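PDB 5T8V: sister chromatid cohesion protein from Chaetomium thermophilum, which probably acts in loading cohesin and binding chromatin, and is represented here by its C-terminal part, an elongated array of HEAT-repeat helices. Local coordinates for residues Lys1010-Ile1015 with Gly1037-Ser1042; Pro1018-Ser1023 with Pro1031-Val1036; Gln1058-Gln1063 with Thr1130-Ser1135; Glu909-Val914 with Ala943-Ser948. One frame throughout, in Å; residues are numbered along the deposited sequence.

Contact 1 of 4, residues Lys1010-Ile1015 with Gly1037-Ser1042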
loop_
_atom_site.group_PDB
_atom_site.type_symbol
_atom_site.label_atom_id
_atom_site.label_comp_id
_atom_site.label_asym_id
_atom_site.label_seq_id
_atom_site.Cartn_x
_atom_site.Cartn_y
_atom_site.Cartn_z
ATOM N N LYS A 1010 -46.503 45.158 20.885
ATOM C CA LYS A 1010 -47.692 45.363 20.069
ATOM C C LYS A 1010 -47.783 46.791 19.552
ATOM O O LYS A 1010 -48.413 47.029 18.517
ATOM C CB LYS A 1010 -48.946 45.015 20.870
ATOM C CG LYS A 1010 -50.235 45.447 20.197
ATOM C CD LYS A 1010 -51.427 44.669 20.715
ATOM C CE LYS A 1010 -52.724 45.221 20.151
ATOM N NZ LYS A 1010 -53.870 44.299 20.378
ATOM N N LEU A 1011 -47.184 47.754 20.252
ATOM C CA LEU A 1011 -47.156 49.120 19.741
ATOM C C LEU A 1011 -46.285 49.209 18.495
ATOM O O LEU A 1011 -46.698 49.766 17.468
ATOM C CB LEU A 1011 -46.659 50.078 20.827
ATOM C CG LEU A 1011 -46.513 51.554 20.447
ATOM C CD1 LEU A 1011 -47.815 52.114 19.890
ATOM C CD2 LEU A 1011 -46.059 52.367 21.651
ATOM N N MET A 1012 -45.077 48.646 18.563
ATOM C CA MET A 1012 -44.198 48.615 17.400
ATOM C C MET A 1012 -44.865 47.893 16.235
ATOM O O MET A 1012 -44.938 48.420 15.116
ATOM C CB MET A 1012 -42.873 47.948 17.776
ATOM C CG MET A 1012 -42.153 48.643 18.929
ATOM S SD MET A 1012 -40.544 47.940 19.349
ATOM C CE MET A 1012 -41.022 46.417 20.152
ATOM N N VAL A 1013 -45.377 46.686 16.485
ATOM C CA VAL A 1013 -46.048 45.930 15.429
ATOM C C VAL A 1013 -47.190 46.746 14.836
ATOM O O VAL A 1013 -47.320 46.871 13.612
ATOM C CB VAL A 1013 -46.546 44.578 15.974
ATOM C CG1 VAL A 1013 -47.379 43.843 14.925
ATOM C CG2 VAL A 1013 -45.367 43.716 16.411
ATOM N N ASP A 1014 -48.031 47.320 15.698
ATOM C CA ASP A 1014 -49.197 48.064 15.230
ATOM C C ASP A 1014 -48.801 49.278 14.401
ATOM O O ASP A 1014 -49.544 49.677 13.495
ATOM C CB ASP A 1014 -50.054 48.500 16.419
ATOM C CG ASP A 1014 -50.842 47.353 17.022
ATOM O OD1 ASP A 1014 -50.445 46.186 16.820
ATOM O OD2 ASP A 1014 -51.858 47.620 17.700
ATOM N N ILE A 1015 -47.649 49.884 14.692
ATOM C CA ILE A 1015 -47.234 51.051 13.924
ATOM C C ILE A 1015 -46.589 50.646 12.600
ATOM O O ILE A 1015 -46.701 51.377 11.608
ATOM C CB ILE A 1015 -46.288 51.931 14.762
ATOM C CG1 ILE A 1015 -47.043 52.516 15.961
ATOM C CG2 ILE A 1015 -45.696 53.064 13.911
ATOM C CD1 ILE A 1015 -46.172 53.268 16.946
ATOM N N GLY A 1037 -41.011 40.988 11.854
ATOM C CA GLY A 1037 -40.453 39.666 12.094
ATOM C C GLY A 1037 -39.458 39.665 13.241
ATOM O O GLY A 1037 -39.517 38.810 14.134
ATOM N N LEU A 1038 -38.529 40.627 13.231
ATOM C CA LEU A 1038 -37.574 40.754 14.328
ATOM C C LEU A 1038 -38.288 40.954 15.658
ATOM O O LEU A 1038 -37.860 40.420 16.688
ATOM C CB LEU A 1038 -36.621 41.919 14.055
ATOM C CG LEU A 1038 -35.683 41.769 12.859
ATOM C CD1 LEU A 1038 -35.279 43.135 12.326
ATOM C CD2 LEU A 1038 -34.457 40.969 13.254
ATOM N N VAL A 1039 -39.374 41.726 15.660
ATOM C CA VAL A 1039 -40.120 41.951 16.895
ATOM C C VAL A 1039 -40.784 40.661 17.356
ATOM O O VAL A 1039 -40.679 40.269 18.524
ATOM C CB VAL A 1039 -41.151 43.076 16.699
ATOM C CG1 VAL A 1039 -42.037 43.223 17.934
ATOM C CG2 VAL A 1039 -40.448 44.390 16.389
ATOM N N CYS A 1040 -41.477 39.979 16.441
ATOM C CA CYS A 1040 -42.265 38.812 16.822
ATOM C C CYS A 1040 -41.381 37.668 17.297
ATOM O O CYS A 1040 -41.750 36.939 18.225
ATOM C CB CYS A 1040 -43.132 38.360 15.649
ATOM S SG CYS A 1040 -44.449 39.511 15.215
ATOM N N GLN A 1041 -40.209 37.486 16.678
ATOM C CA GLN A 1041 -39.379 36.340 17.036
ATOM C C GLN A 1041 -38.998 36.360 18.511
ATOM O O GLN A 1041 -38.768 35.301 19.105
ATOM C CB GLN A 1041 -38.128 36.294 16.156
ATOM C CG GLN A 1041 -36.990 37.196 16.602
ATOM C CD GLN A 1041 -35.770 37.053 15.722
ATOM O OE1 GLN A 1041 -34.672 36.783 16.207
ATOM N NE2 GLN A 1041 -35.954 37.227 14.418
ATOM N N SER A 1042 -38.933 37.546 19.121
ATOM C CA SER A 1042 -38.639 37.674 20.542
ATOM C C SER A 1042 -39.875 37.972 21.383
ATOM O O SER A 1042 -39.788 37.938 22.616
ATOM C CB SER A 1042 -37.596 38.772 20.771
ATOM O OG SER A 1042 -36.333 38.382 20.258
#
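Val1013 and Met1012 meet Val1039 across an antiparallel pair of helices in the HEAT-repeat array. The axes of the two short segments come within 9.9 Å, and their N-to-C directions differ by 151°. The backbones are nearest at Val1013 and Val1039, whose CA atoms are 7.3 Å apart.

Val1039 is the common partner, and it works through a single branch. Its CG1 lies anti to its own backbone N, a rotation that turns this methyl toward helix 1009-1016. There CG1 stands 4.0 Å from CE of Met1012. On the other helix Val1013 has the same rotamer but uses its other methyl, CG2, which is anti to the carbonyl carbon. The two approaches to CG1 are about 110° apart, with Met1012 CE and Val1013 CG2 some 6.3 Å from each other, so the Val1039 methyl is met from two distinct directions rather than by one cluster.

Met1012 reaches this position by a bend near its end. The chain is extended at chi2 and turns at chi3 (-73°), which brings CE, and not the sulfur, nearest to the valine. Both side chains of helix 1009-1016 run obliquely to Val1039, and all the touching residues are buried. No hydrogen bond joins the segments, so the interface rests on apolar contact. Helix 969-986 adds Val980 against Met1012, and Tyr1047 and Asn1046 lie against Cys1040. Cys1040 SG stays 4.5 Å from Val1013 CG2, a looser approach than the 3.7 Å from that same CG2 to Val1039 CG1.

Contact 2 of 4, residues Pro1018-Ser1023 with Pro1031-Val1036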
loop_
_atom_site.group_PDB
_atom_site.type_symbol
_atom_site.label_atom_id
_atom_site.label_comp_id
_atom_site.label_asym_id
_atom_site.label_seq_id
_atom_site.Cartn_x
_atom_site.Cartn_y
_atom_site.Cartn_z
ATOM N N PRO A 1018 -48.869 48.199 9.090
ATOM C CA PRO A 1018 -49.690 48.782 8.013
ATOM C C PRO A 1018 -48.943 48.968 6.703
ATOM O O PRO A 1018 -49.588 49.108 5.656
ATOM C CB PRO A 1018 -50.133 50.127 8.599
ATOM C CG PRO A 1018 -50.138 49.908 10.048
ATOM C CD PRO A 1018 -48.974 49.012 10.319
ATOM N N PHE A 1019 -47.613 48.977 6.722
ATOM C CA PHE A 1019 -46.826 49.177 5.514
ATOM C C PHE A 1019 -46.456 47.871 4.822
ATOM O O PHE A 1019 -45.775 47.906 3.792
ATOM C CB PHE A 1019 -45.554 49.962 5.843
ATOM C CG PHE A 1019 -45.810 51.299 6.481
ATOM C CD1 PHE A 1019 -47.040 51.927 6.365
ATOM C CD2 PHE A 1019 -44.815 51.929 7.195
ATOM C CE1 PHE A 1019 -47.262 53.156 6.956
ATOM C CE2 PHE A 1019 -45.030 53.154 7.787
ATOM C CZ PHE A 1019 -46.252 53.770 7.668
ATOM N N ALA A 1020 -46.879 46.730 5.361
ATOM C CA ALA A 1020 -46.675 45.454 4.690
ATOM C C ALA A 1020 -47.706 45.193 3.602
ATOM O O ALA A 1020 -47.591 44.187 2.894
ATOM C CB ALA A 1020 -46.714 44.314 5.709
ATOM N N ALA A 1021 -48.700 46.065 3.453
ATOM C CA ALA A 1021 -49.741 45.848 2.465
ATOM C C ALA A 1021 -49.175 45.997 1.053
ATOM O O ALA A 1021 -48.198 46.720 0.840
ATOM C CB ALA A 1021 -50.885 46.838 2.670
ATOM N N PRO A 1022 -49.776 45.328 0.066
ATOM C CA PRO A 1022 -49.285 45.461 -1.316
ATOM C C PRO A 1022 -49.435 46.862 -1.880
ATOM O O PRO A 1022 -48.831 47.158 -2.918
ATOM C CB PRO A 1022 -50.139 44.451 -2.094
ATOM C CG PRO A 1022 -51.378 44.299 -1.282
ATOM C CD PRO A 1022 -50.955 44.447 0.149
ATOM N N SER A 1023 -50.216 47.729 -1.234
ATOM C CA SER A 1023 -50.389 49.091 -1.724
ATOM C C SER A 1023 -49.090 49.883 -1.692
ATOM O O SER A 1023 -48.973 50.889 -2.400
ATOM C CB SER A 1023 -51.455 49.807 -0.896
ATOM O OG SER A 1023 -52.642 49.037 -0.828
ATOM N N PRO A 1031 -38.532 46.172 4.476
ATOM C CA PRO A 1031 -38.066 46.469 5.840
ATOM C C PRO A 1031 -39.179 46.490 6.871
ATOM O O PRO A 1031 -38.898 46.319 8.065
ATOM C CB PRO A 1031 -37.405 47.846 5.693
ATOM C CG PRO A 1031 -38.053 48.452 4.504
ATOM C CD PRO A 1031 -38.340 47.321 3.571
ATOM N N ALA A 1032 -40.430 46.693 6.455
ATOM C CA ALA A 1032 -41.548 46.598 7.390
ATOM C C ALA A 1032 -41.732 45.164 7.869
ATOM O O ALA A 1032 -41.775 44.898 9.078
ATOM C CB ALA A 1032 -42.828 47.113 6.731
ATOM N N LEU A 1033 -41.841 44.223 6.928
ATOM C CA LEU A 1033 -41.969 42.818 7.296
ATOM C C LEU A 1033 -40.745 42.341 8.065
ATOM O O LEU A 1033 -40.861 41.550 9.009
ATOM C CB LEU A 1033 -42.195 41.972 6.044
ATOM C CG LEU A 1033 -43.590 42.141 5.436
ATOM C CD1 LEU A 1033 -43.619 41.610 4.018
ATOM C CD2 LEU A 1033 -44.645 41.445 6.288
ATOM N N ASP A 1034 -39.557 42.813 7.677
ATOM C CA ASP A 1034 -38.351 42.501 8.437
ATOM C C ASP A 1034 -38.487 42.975 9.878
ATOM O O ASP A 1034 -38.190 42.234 10.824
ATOM C CB ASP A 1034 -37.138 43.148 7.767
ATOM C CG ASP A 1034 -35.822 42.610 8.293
ATOM O OD1 ASP A 1034 -35.823 41.948 9.352
ATOM O OD2 ASP A 1034 -34.779 42.855 7.648
ATOM N N CYS A 1035 -38.948 44.213 10.062
ATOM C CA CYS A 1035 -39.122 44.765 11.400
ATOM C C CYS A 1035 -40.082 43.916 12.227
ATOM O O CYS A 1035 -39.726 43.418 13.302
ATOM C CB CYS A 1035 -39.620 46.207 11.296
ATOM S SG CYS A 1035 -40.135 46.941 12.860
ATOM N N VAL A 1036 -41.313 43.736 11.739
ATOM C CA VAL A 1036 -42.296 42.968 12.501
ATOM C C VAL A 1036 -41.796 41.555 12.770
ATOM O O VAL A 1036 -42.129 40.959 13.803
ATOM C CB VAL A 1036 -43.655 42.950 11.771
ATOM C CG1 VAL A 1036 -43.519 42.317 10.410
ATOM C CG2 VAL A 1036 -44.699 42.214 12.598
#
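Ala1020 is set against Leu1033 where the chain, having left helix 1009-1016, folds back along helix 1026-1042. The tight part is small and apolar. Ala1020 CB lies 3.6 Å from CD2 of Leu1033, and the branch carbon CG of Leu1033 follows at 3.8 Å from the same CB, so the alanine methyl meets both the fork and one arm of the leucine. With CG beside the backbone N (chi1 -72°), the leucine side chain is carried across to the loop although its first bond does not aim there. One residue away Phe1019 and Ala1032 meet through their CB atoms at 4.0 Å. Short side chains permit this closeness: the CA atoms of Ala1020 and Ala1032 are just 5.9 Å apart.

The aromatic ring of Phe1019 takes no share in the approach. It leads away from helix 1026-1042, and the rings it meets are those of Phe973 and Trp1024, with planes steeply inclined to its own. Toward the solvent the segment opens out, and Pro1022 and Ser1023 are exposed. The carbonyl of Ala1020 accepts a hydrogen bond from Arg1029 NE. Val1059 of helix 1050-1062 and Leu1067 and Met1070 of helix 1065-1086 also touch Leu1033.

The chain leaves helix 1009-1016, turns through 1018-1023 and packs on helix 1026-1042. This is an inter-helix connection, with a short 3-10 turn, folded back against the middle of the following helix, consistent with the helical hairpins of HEAT-repeat proteins.

Contact 3 of 4, residues Gln1058-Gln1063 with Thr1130-Ser1135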
loop_
_atom_site.group_PDB
_atom_site.type_symbol
_atom_site.label_atom_id
_atom_site.label_comp_id
_atom_site.label_asym_id
_atom_site.label_seq_id
_atom_site.Cartn_x
_atom_site.Cartn_y
_atom_site.Cartn_z
ATOM N N GLN A 1058 -50.877 37.493 3.371
ATOM C CA GLN A 1058 -50.739 38.304 2.166
ATOM C C GLN A 1058 -49.400 38.046 1.488
ATOM O O GLN A 1058 -49.329 37.913 0.261
ATOM C CB GLN A 1058 -50.889 39.784 2.517
ATOM C CG GLN A 1058 -51.004 40.707 1.309
ATOM C CD GLN A 1058 -52.217 40.408 0.442
ATOM O OE1 GLN A 1058 -52.150 40.503 -0.783
ATOM N NE2 GLN A 1058 -53.333 40.055 1.072
ATOM N N VAL A 1059 -48.326 37.966 2.276
ATOM C CA VAL A 1059 -47.000 37.692 1.728
ATOM C C VAL A 1059 -47.009 36.372 0.970
ATOM O O VAL A 1059 -46.652 36.306 -0.214
ATOM C CB VAL A 1059 -45.949 37.687 2.851
ATOM C CG1 VAL A 1059 -44.656 37.015 2.402
ATOM C CG2 VAL A 1059 -45.664 39.105 3.314
ATOM N N PHE A 1060 -47.415 35.295 1.647
ATOM C CA PHE A 1060 -47.401 33.982 1.013
ATOM C C PHE A 1060 -48.305 33.939 -0.212
ATOM O O PHE A 1060 -48.002 33.233 -1.181
ATOM C CB PHE A 1060 -47.812 32.911 2.023
ATOM C CG PHE A 1060 -46.801 32.687 3.114
ATOM C CD1 PHE A 1060 -45.477 32.424 2.807
ATOM C CD2 PHE A 1060 -47.175 32.751 4.446
ATOM C CE1 PHE A 1060 -44.546 32.220 3.807
ATOM C CE2 PHE A 1060 -46.248 32.550 5.450
ATOM C CZ PHE A 1060 -44.933 32.284 5.131
ATOM N N ASP A 1061 -49.411 34.686 -0.196
ATOM C CA ASP A 1061 -50.290 34.724 -1.360
ATOM C C ASP A 1061 -49.620 35.427 -2.535
ATOM O O ASP A 1061 -49.717 34.966 -3.678
ATOM C CB ASP A 1061 -51.608 35.416 -1.005
ATOM C CG ASP A 1061 -52.493 34.569 -0.111
ATOM O OD1 ASP A 1061 -52.332 33.330 -0.110
ATOM O OD2 ASP A 1061 -53.357 35.142 0.587
ATOM N N ASP A 1062 -48.934 36.542 -2.274
ATOM C CA ASP A 1062 -48.279 37.280 -3.347
ATOM C C ASP A 1062 -47.146 36.490 -3.990
ATOM O O ASP A 1062 -46.747 36.810 -5.115
ATOM C CB ASP A 1062 -47.747 38.612 -2.814
ATOM C CG ASP A 1062 -48.858 39.554 -2.392
ATOM O OD1 ASP A 1062 -49.989 39.074 -2.168
ATOM O OD2 ASP A 1062 -48.599 40.772 -2.279
ATOM N N GLN A 1063 -46.621 35.471 -3.307
ATOM C CA GLN A 1063 -45.553 34.629 -3.848
ATOM C C GLN A 1063 -44.333 35.462 -4.244
ATOM O O GLN A 1063 -43.714 35.231 -5.285
ATOM C CB GLN A 1063 -46.052 33.801 -5.036
ATOM C CG GLN A 1063 -46.947 32.634 -4.650
ATOM C CD GLN A 1063 -47.301 31.757 -5.834
ATOM O OE1 GLN A 1063 -47.286 32.206 -6.980
ATOM N NE2 GLN A 1063 -47.611 30.496 -5.565
ATOM N N THR A 1130 -44.693 24.516 3.082
ATOM C CA THR A 1130 -44.515 23.311 2.277
ATOM C C THR A 1130 -44.378 23.664 0.801
ATOM O O THR A 1130 -43.454 23.199 0.124
ATOM C CB THR A 1130 -45.694 22.356 2.494
ATOM O OG1 THR A 1130 -45.747 21.956 3.870
ATOM C CG2 THR A 1130 -45.561 21.111 1.614
ATOM N N ARG A 1131 -45.293 24.488 0.284
ATOM C CA ARG A 1131 -45.217 24.902 -1.113
ATOM C C ARG A 1131 -43.843 25.467 -1.443
ATOM O O ARG A 1131 -43.213 25.068 -2.428
ATOM C CB ARG A 1131 -46.304 25.933 -1.417
ATOM C CG ARG A 1131 -46.285 26.449 -2.855
ATOM C CD ARG A 1131 -47.263 27.591 -3.059
ATOM N NE ARG A 1131 -47.013 28.698 -2.138
ATOM C CZ ARG A 1131 -46.007 29.561 -2.253
ATOM N NH1 ARG A 1131 -45.137 29.451 -3.252
ATOM N NH2 ARG A 1131 -45.865 30.535 -1.364
ATOM N N ILE A 1132 -43.359 26.406 -0.626
ATOM C CA ILE A 1132 -42.049 27.000 -0.887
ATOM C C ILE A 1132 -40.964 25.931 -0.850
ATOM O O ILE A 1132 -40.001 25.976 -1.626
ATOM C CB ILE A 1132 -41.765 28.133 0.119
ATOM C CG1 ILE A 1132 -42.762 29.278 -0.082
ATOM C CG2 ILE A 1132 -40.334 28.649 -0.038
ATOM C CD1 ILE A 1132 -42.706 30.346 0.993
ATOM N N ALA A 1133 -41.104 24.950 0.045
ATOM C CA ALA A 1133 -40.056 23.948 0.208
ATOM C C ALA A 1133 -39.999 22.979 -0.967
ATOM O O ALA A 1133 -38.920 22.469 -1.292
ATOM C CB ALA A 1133 -40.268 23.180 1.512
ATOM N N THR A 1134 -41.132 22.716 -1.619
ATOM C CA THR A 1134 -41.218 21.681 -2.642
ATOM C C THR A 1134 -41.440 22.249 -4.042
ATOM O O THR A 1134 -41.829 21.508 -4.950
ATOM C CB THR A 1134 -42.335 20.695 -2.299
ATOM O OG1 THR A 1134 -43.598 21.375 -2.298
ATOM C CG2 THR A 1134 -42.098 20.071 -0.928
ATOM N N SER A 1135 -41.190 23.543 -4.239
ATOM C CA SER A 1135 -41.397 24.177 -5.535
ATOM C C SER A 1135 -40.105 24.448 -6.288
ATOM O O SER A 1135 -40.118 24.483 -7.523
ATOM C CB SER A 1135 -42.155 25.497 -5.362
ATOM O OG SER A 1135 -43.458 25.272 -4.853
#
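Gln1063 lies over one face of the Arg1131 guanidinium, its CG 3.7 Å above the plane and displaced toward the rim. The two side chains cross obliquely, and the amide is tilted 49° from the guanidinium, so the groups overlap without being parallel. The nearest polar atoms, Gln1063 NE2 and Arg1131 NH1, are 3.5 Å apart; both are donors and form no hydrogen bond. Arg1131 gets there by a bend at chi3 (57°) after an extended start. Its NH2 comes 3.4 Å from Phe1060 O, but the angle is too poor for a hydrogen bond, and its ion pair with Glu1068 is long and weak.

Deeper in, CD1 of Ile1132 reaches obliquely toward the Phe1060 ring, 3.8 Å from CE1, the side chains crossing at about a right angle. Phe1125 and Val1071 also meet this ring. Both segments are the closing ends of helices, 1050-1062 and 1115-1133, and segment 1130-1135 falls in the Sister chromatid cohesion C-terminus family region. An alanine in place of Arg1131 would remove the guanidinium and would probably leave the Gln1063 side chain free to turn and Glu1068 without its distant cation.

The contact implies apolar cohesion at the phenylalanine, beside a polar rim with no hydrogen bond between the segments, in which the carbonyl-rich end of helix 1050-1062 may favour the arginine's charge.

Contact 4 of 4, residues Glu909-Val914 with Ala943-Ser948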
loop_
_atom_site.group_PDB
_atom_site.type_symbol
_atom_site.label_atom_id
_atom_site.label_comp_id
_atom_site.label_asym_id
_atom_site.label_seq_id
_atom_site.Cartn_x
_atom_site.Cartn_y
_atom_site.Cartn_z
ATOM N N GLU A 909 -21.233 56.675 23.296
ATOM C CA GLU A 909 -20.470 56.591 22.057
ATOM C C GLU A 909 -21.005 55.533 21.103
ATOM O O GLU A 909 -20.583 55.495 19.943
ATOM C CB GLU A 909 -19.000 56.283 22.355
ATOM C CG GLU A 909 -18.315 57.295 23.260
ATOM C CD GLU A 909 -16.853 56.965 23.494
ATOM O OE1 GLU A 909 -16.370 55.963 22.924
ATOM O OE2 GLU A 909 -16.189 57.707 24.251
ATOM N N LEU A 910 -21.922 54.681 21.562
ATOM C CA LEU A 910 -22.371 53.528 20.800
ATOM C C LEU A 910 -23.803 53.653 20.302
ATOM O O LEU A 910 -24.222 52.842 19.470
ATOM C CB LEU A 910 -22.243 52.261 21.659
ATOM C CG LEU A 910 -22.328 50.910 20.953
ATOM C CD1 LEU A 910 -21.137 50.724 20.025
ATOM C CD2 LEU A 910 -22.392 49.793 21.982
ATOM N N LEU A 911 -24.560 54.633 20.783
ATOM C CA LEU A 911 -25.940 54.801 20.353
ATOM C C LEU A 911 -26.033 55.491 18.994
ATOM O O LEU A 911 -26.744 54.995 18.111
ATOM C CB LEU A 911 -26.731 55.591 21.395
ATOM C CG LEU A 911 -28.239 55.606 21.148
ATOM C CD1 LEU A 911 -28.992 55.427 22.455
ATOM C CD2 LEU A 911 -28.664 56.894 20.450
ATOM N N PRO A 912 -25.356 56.624 18.775
ATOM C CA PRO A 912 -25.551 57.333 17.497
ATOM C C PRO A 912 -25.228 56.496 16.271
ATOM O O PRO A 912 -25.809 56.736 15.204
ATOM C CB PRO A 912 -24.615 58.546 17.620
ATOM C CG PRO A 912 -23.674 58.215 18.713
ATOM C CD PRO A 912 -24.425 57.351 19.657
ATOM N N VAL A 913 -24.327 55.515 16.381
ATOM C CA VAL A 913 -23.992 54.677 15.233
ATOM C C VAL A 913 -25.157 53.811 14.787
ATOM O O VAL A 913 -25.112 53.242 13.691
ATOM C CB VAL A 913 -22.775 53.772 15.530
ATOM C CG1 VAL A 913 -21.628 54.587 16.129
ATOM C CG2 VAL A 913 -23.154 52.618 16.452
ATOM N N VAL A 914 -26.200 53.693 15.611
ATOM C CA VAL A 914 -27.379 52.925 15.243
ATOM C C VAL A 914 -27.999 53.428 13.947
ATOM O O VAL A 914 -28.679 52.666 13.251
ATOM C CB VAL A 914 -28.403 52.969 16.398
ATOM C CG1 VAL A 914 -29.778 52.491 15.942
ATOM C CG2 VAL A 914 -27.911 52.129 17.564
ATOM N N ALA A 943 -35.338 53.712 25.251
ATOM C CA ALA A 943 -36.729 54.095 25.031
ATOM C C ALA A 943 -36.823 55.332 24.148
ATOM O O ALA A 943 -37.705 55.428 23.289
ATOM C CB ALA A 943 -37.424 54.339 26.371
ATOM N N ARG A 944 -35.916 56.288 24.343
ATOM C CA ARG A 944 -35.902 57.488 23.517
ATOM C C ARG A 944 -35.590 57.146 22.068
ATOM O O ARG A 944 -36.203 57.694 21.145
ATOM C CB ARG A 944 -34.881 58.482 24.072
ATOM C CG ARG A 944 -34.814 59.811 23.332
ATOM C CD ARG A 944 -33.726 60.708 23.911
ATOM N NE ARG A 944 -32.403 60.099 23.803
ATOM C CZ ARG A 944 -31.288 60.627 24.300
ATOM N NH1 ARG A 944 -31.325 61.783 24.948
ATOM N NH2 ARG A 944 -30.131 59.995 24.148
ATOM N N LEU A 945 -34.639 56.236 21.847
ATOM C CA LEU A 945 -34.326 55.806 20.489
ATOM C C LEU A 945 -35.543 55.173 19.821
ATOM O O LEU A 945 -35.915 55.538 18.697
ATOM C CB LEU A 945 -33.150 54.831 20.524
ATOM C CG LEU A 945 -32.714 54.196 19.204
ATOM C CD1 LEU A 945 -32.395 55.258 18.164
ATOM C CD2 LEU A 945 -31.513 53.299 19.452
ATOM N N VAL A 946 -36.183 54.225 20.510
ATOM C CA VAL A 946 -37.356 53.552 19.955
ATOM C C VAL A 946 -38.452 54.566 19.649
ATOM O O VAL A 946 -39.057 54.549 18.570
ATOM C CB VAL A 946 -37.852 52.462 20.925
ATOM C CG1 VAL A 946 -39.077 51.746 20.362
ATOM C CG2 VAL A 946 -36.739 51.461 21.224
ATOM N N ILE A 947 -38.723 55.466 20.597
ATOM C CA ILE A 947 -39.811 56.426 20.432
ATOM C C ILE A 947 -39.529 57.350 19.255
ATOM O O ILE A 947 -40.409 57.619 18.430
ATOM C CB ILE A 947 -40.028 57.218 21.735
ATOM C CG1 ILE A 947 -40.550 56.286 22.833
ATOM C CG2 ILE A 947 -41.014 58.369 21.516
ATOM C CD1 ILE A 947 -40.544 56.895 24.223
ATOM N N SER A 948 -38.298 57.857 19.161
ATOM C CA SER A 948 -37.952 58.726 18.043
ATOM C C SER A 948 -38.109 57.994 16.717
ATOM O O SER A 948 -38.612 58.562 15.741
ATOM C CB SER A 948 -36.525 59.255 18.204
ATOM O OG SER A 948 -35.588 58.194 18.286
#
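Within the HEAT-repeat array, helix 940-960 packs beside the chain where it leaves helix 900-910, and Leu945 carries the meeting with Leu911 and Val914. The evidence centres on one methyl, Leu945 CD2. It stands 4.0 Å from CG1 of Val914, the two side chains reaching toward each other tip to tip, and 4.3 Å from CG of Leu911. The directions from CD2 to these two atoms differ by about 97°, so the methyl fits into the corner between the leucine and the valine.

Two torsions explain the approach. Leu945 CG is anti to its backbone N (chi1 177°), which swings CD2 toward Val914. In Val914 the branch used is CG1, likewise anti to N. Leu911 presents its branch point about as near as its arms, with CD1 at 4.5 Å and CD2 at 4.7 Å from the Leu945 methyl. Leu911 and Val914 are kept on a common side by a short turn, in which Val914 N donates to Leu911 O over 2.9 Å.

The contact is graded in burial. Val914 is buried, with Leu922 and Leu929 of helix 919-935 and Ile979 of helix 969-986 around it, and Leu945 shares the Ile979 neighbour. Leu911, by contrast, is partly exposed. Beyond the apolar patch the carbonyl of Val914 accepts a hydrogen bond from Arg975. No polar bond spans the two segments, and the CA atoms of Leu911 and Leu945 are 8.4 Å apart. Such aliphatic contact between a helix and the 3-10 turn that follows an earlier, non-adjacent helix is consistent with the packing of successive helical layers in a HEAT-repeat alpha-solenoid.

Overall arrangement
Contacts 1 and 2 are the buried pair and share helix 1026-1042; they touch where Val1013 CG1 lies 3.9 Å from Val1036 CG2. Contact 4 precedes them in the chain and reaches contact 1 through Met1012 and Val946, whose SD and CG1 are 4.2 Å apart. Contact 3 lies further along, its helix 1050-1062 following helix 1026-1042, and it meets contact 2 through Leu1033 and Val1059. The centres of contacts 3 and 4 are about 36 Å apart. Contacts 1 and 2 are buried and apolar; of the two partly buried ones, contact 4 is aliphatic and contact 3 has a polar, charged rim.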